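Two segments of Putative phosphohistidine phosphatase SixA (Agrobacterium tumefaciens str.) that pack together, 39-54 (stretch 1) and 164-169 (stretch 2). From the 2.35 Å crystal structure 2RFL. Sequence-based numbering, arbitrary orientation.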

# COMPACT_ATOMS: atom_id res chain seq x y z
N ALA A 39 -3.37 -15.57 2.95
CA ALA A 39 -2.17 -16.26 2.52
C ALA A 39 -1.28 -15.36 1.69
O ALA A 39 -0.08 -15.36 1.91
CB ALA A 39 -2.51 -17.56 1.77
N GLU A 40 -1.89 -14.60 0.77
CA GLU A 40 -1.22 -13.70 -0.16
C GLU A 40 -0.46 -12.60 0.57
O GLU A 40 0.66 -12.24 0.22
CB GLU A 40 -2.26 -12.92 -0.95
CG GLU A 40 -2.89 -13.50 -2.18
CD GLU A 40 -3.93 -12.51 -2.81
OE1 GLU A 40 -4.12 -11.36 -2.31
OE2 GLU A 40 -4.57 -12.91 -3.82
N ALA A 41 -1.13 -11.99 1.54
CA ALA A 41 -0.57 -10.89 2.26
C ALA A 41 0.65 -11.36 3.05
O ALA A 41 1.64 -10.65 3.14
CB ALA A 41 -1.61 -10.26 3.17
N GLU A 42 0.57 -12.56 3.60
CA GLU A 42 1.78 -13.22 4.11
C GLU A 42 2.87 -13.44 3.04
O GLU A 42 4.00 -13.02 3.25
CB GLU A 42 1.47 -14.49 4.91
CG GLU A 42 2.59 -14.89 5.83
CD GLU A 42 2.13 -15.14 7.25
OE1 GLU A 42 1.84 -16.31 7.58
OE2 GLU A 42 2.04 -14.16 8.04
N ILE A 43 2.52 -14.06 1.90
CA ILE A 43 3.49 -14.33 0.84
C ILE A 43 4.21 -13.03 0.47
O ILE A 43 5.43 -12.96 0.47
CB ILE A 43 2.83 -15.02 -0.43
CG1 ILE A 43 2.55 -16.51 -0.23
CG2 ILE A 43 3.73 -14.89 -1.67
CD1 ILE A 43 1.89 -16.91 1.10
N ILE A 44 3.42 -11.99 0.24
CA ILE A 44 3.91 -10.67 -0.20
C ILE A 44 4.70 -9.89 0.88
O ILE A 44 5.80 -9.44 0.63
CB ILE A 44 2.73 -9.83 -0.82
CG1 ILE A 44 2.05 -10.57 -1.99
CG2 ILE A 44 3.18 -8.36 -1.16
CD1 ILE A 44 2.90 -10.85 -3.21
N ALA A 45 4.13 -9.72 2.07
CA ALA A 45 4.92 -9.35 3.26
C ALA A 45 6.30 -10.04 3.28
O ALA A 45 7.30 -9.36 3.24
CB ALA A 45 4.15 -9.61 4.52
N ASP A 46 6.36 -11.38 3.25
CA ASP A 46 7.62 -12.15 3.14
C ASP A 46 8.58 -11.83 1.99
O ASP A 46 9.80 -11.81 2.18
CB ASP A 46 7.33 -13.65 3.14
CG ASP A 46 7.19 -14.22 4.52
OD1 ASP A 46 7.41 -13.45 5.48
OD2 ASP A 46 6.85 -15.42 4.64
N LEU A 47 8.03 -11.65 0.80
CA LEU A 47 8.80 -11.21 -0.34
C LEU A 47 9.47 -9.89 0.04
O LEU A 47 10.63 -9.67 -0.29
CB LEU A 47 7.90 -11.06 -1.59
CG LEU A 47 8.27 -11.55 -3.00
CD1 LEU A 47 9.49 -12.42 -2.99
CD2 LEU A 47 7.13 -12.32 -3.67
N ALA A 48 8.77 -9.05 0.80
CA ALA A 48 9.19 -7.66 1.09
C ALA A 48 10.44 -7.55 1.95
O ALA A 48 11.44 -7.01 1.50
CB ALA A 48 8.03 -6.86 1.70
N ALA A 49 10.39 -8.06 3.18
CA ALA A 49 11.54 -8.12 4.08
C ALA A 49 12.67 -8.93 3.49
O ALA A 49 13.75 -9.05 4.09
CB ALA A 49 11.13 -8.72 5.40
N ASP A 50 12.39 -9.53 2.34
CA ASP A 50 13.36 -10.35 1.61
C ASP A 50 14.20 -9.39 0.77
O ASP A 50 15.44 -9.43 0.79
CB ASP A 50 12.61 -11.37 0.74
CG ASP A 50 13.51 -12.40 0.13
OD1 ASP A 50 14.64 -12.59 0.63
OD2 ASP A 50 13.09 -13.03 -0.87
N ARG A 51 13.50 -8.51 0.06
CA ARG A 51 14.12 -7.38 -0.63
C ARG A 51 14.50 -6.30 0.39
O ARG A 51 15.17 -5.34 0.07
CB ARG A 51 13.21 -6.83 -1.74
CG ARG A 51 13.20 -7.65 -3.04
CD ARG A 51 12.19 -8.80 -2.99
NE ARG A 51 12.77 -10.09 -3.41
CZ ARG A 51 12.27 -10.88 -4.36
NH1 ARG A 51 11.17 -10.55 -5.01
NH2 ARG A 51 12.89 -12.01 -4.65
N ARG A 52 14.10 -6.51 1.65
CA ARG A 52 14.42 -5.61 2.76
C ARG A 52 13.64 -4.29 2.60
O ARG A 52 14.11 -3.20 2.94
CB ARG A 52 15.94 -5.38 2.86
CG ARG A 52 16.75 -6.59 3.37
CD ARG A 52 16.84 -6.58 4.88
NE ARG A 52 18.14 -7.02 5.38
CZ ARG A 52 19.30 -6.44 5.08
NH1 ARG A 52 19.33 -5.41 4.24
NH2 ARG A 52 20.43 -6.89 5.59
N TYR A 53 12.45 -4.44 2.04
CA TYR A 53 11.53 -3.34 1.82
C TYR A 53 10.81 -2.94 3.12
O TYR A 53 9.57 -3.04 3.19
CB TYR A 53 10.54 -3.72 0.72
CG TYR A 53 11.14 -3.77 -0.67
CD1 TYR A 53 12.37 -3.17 -0.95
CD2 TYR A 53 10.44 -4.36 -1.73
CE1 TYR A 53 12.92 -3.20 -2.24
CE2 TYR A 53 10.95 -4.39 -3.01
CZ TYR A 53 12.22 -3.82 -3.28
OH TYR A 53 12.77 -3.86 -4.55
N ARG A 54 11.58 -2.50 4.11
CA ARG A 54 11.11 -2.10 5.44
C ARG A 54 10.80 -0.59 5.51
O ARG A 54 11.68 0.23 5.27
CB ARG A 54 12.13 -2.49 6.53
CG ARG A 54 11.69 -2.27 7.97
CD ARG A 54 12.84 -2.26 8.96
NE ARG A 54 12.70 -1.14 9.90
CZ ARG A 54 12.08 -1.17 11.10
NH1 ARG A 54 12.01 -0.07 11.84
NH2 ARG A 54 11.52 -2.28 11.56
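Stretch 2 164-169: IDFLAP

Leu167, the last residue of strand 164-167, is the apolar centre of the contact. It is buried, with chi1 m and chi2 t, and it loses more surface to stretch 1 than any other residue of stretch 2. Its CD1 lies 3.9 Å from CB of Leu47, and its CB is 4.3 Å from CG2 of Ile44. Ile44 and Leu47 are one helical turn apart, so both present their branched apolar side chains to the strand, well suited to a place with little water; Leu167 CD1 also lies 4.4 Å from Ala48 N.

The strand runs nearly antiparallel to helix 39-51, at 155°, with the axes 10.2 Å apart at their closest. The extended backbone alternates its side chains: Asp165 and Leu167 point toward stretch 1, Phe166 away. Beyond the strand, the chain continues toward the start of stretch 1. Ile44 CD1 there lies 4.2 Å from Pro169 CG, whose compact ring also meets Glu40, Glu40 CD to Pro169 CG 3.8 Å; Glu40 OE1 is hydrogen-bonded elsewhere in the structure.

At the other end the contact turns polar. Exposed Arg51, its long chain partly apolar, brings NH1 to 4.0 Å from Leu167 CD2, which sits at the edge of the guanidinium. Past Arg52, whose positive phi ends the helical path, Tyr53 reaches back toward the strand, and its OH, carried out by the long ring, donates a hydrogen bond to Asp165 OD2 at 2.9 Å.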

# COMPACT_ATOMS: atom_id res chain seq x y z
N ILE A 164 10.11 1.29 -9.23
CA ILE A 164 11.45 0.66 -9.07
C ILE A 164 11.31 -0.87 -8.93
O ILE A 164 12.30 -1.65 -9.19
CB ILE A 164 12.16 1.32 -7.83
CG1 ILE A 164 12.77 2.67 -8.19
CG2 ILE A 164 13.15 0.40 -7.07
CD1 ILE A 164 14.10 2.65 -8.82
N ASP A 165 10.11 -1.27 -8.49
CA ASP A 165 9.68 -2.67 -8.31
C ASP A 165 8.15 -2.75 -8.04
O ASP A 165 7.55 -1.84 -7.50
CB ASP A 165 10.46 -3.32 -7.15
CG ASP A 165 10.52 -4.86 -7.25
OD1 ASP A 165 9.90 -5.45 -8.18
OD2 ASP A 165 11.20 -5.48 -6.40
N PHE A 166 7.54 -3.86 -8.44
CA PHE A 166 6.15 -4.15 -8.08
C PHE A 166 5.97 -5.62 -7.68
O PHE A 166 6.46 -6.51 -8.39
CB PHE A 166 5.22 -3.80 -9.24
CG PHE A 166 3.80 -3.54 -8.81
CD1 PHE A 166 2.93 -4.59 -8.50
CD2 PHE A 166 3.32 -2.24 -8.72
CE1 PHE A 166 1.61 -4.34 -8.10
CE2 PHE A 166 2.00 -1.98 -8.32
CZ PHE A 166 1.15 -3.04 -8.01
N LEU A 167 5.29 -5.86 -6.56
CA LEU A 167 4.94 -7.22 -6.14
C LEU A 167 3.46 -7.57 -6.28
O LEU A 167 2.60 -6.84 -5.81
CB LEU A 167 5.46 -7.53 -4.72
CG LEU A 167 6.98 -7.42 -4.51
CD1 LEU A 167 7.42 -7.53 -3.05
CD2 LEU A 167 7.80 -8.40 -5.41
N ALA A 168 3.17 -8.65 -6.99
CA ALA A 168 1.84 -9.23 -7.11
C ALA A 168 1.89 -10.75 -6.86
O ALA A 168 2.95 -11.38 -7.01
CB ALA A 168 1.27 -8.95 -8.48
N PRO A 169 0.75 -11.35 -6.43
CA PRO A 169 0.69 -12.81 -6.37
C PRO A 169 0.34 -13.41 -7.72
O PRO A 169 0.27 -14.64 -7.84
CB PRO A 169 -0.42 -13.07 -5.34
CG PRO A 169 -0.85 -11.73 -4.84
CD PRO A 169 -0.49 -10.77 -5.91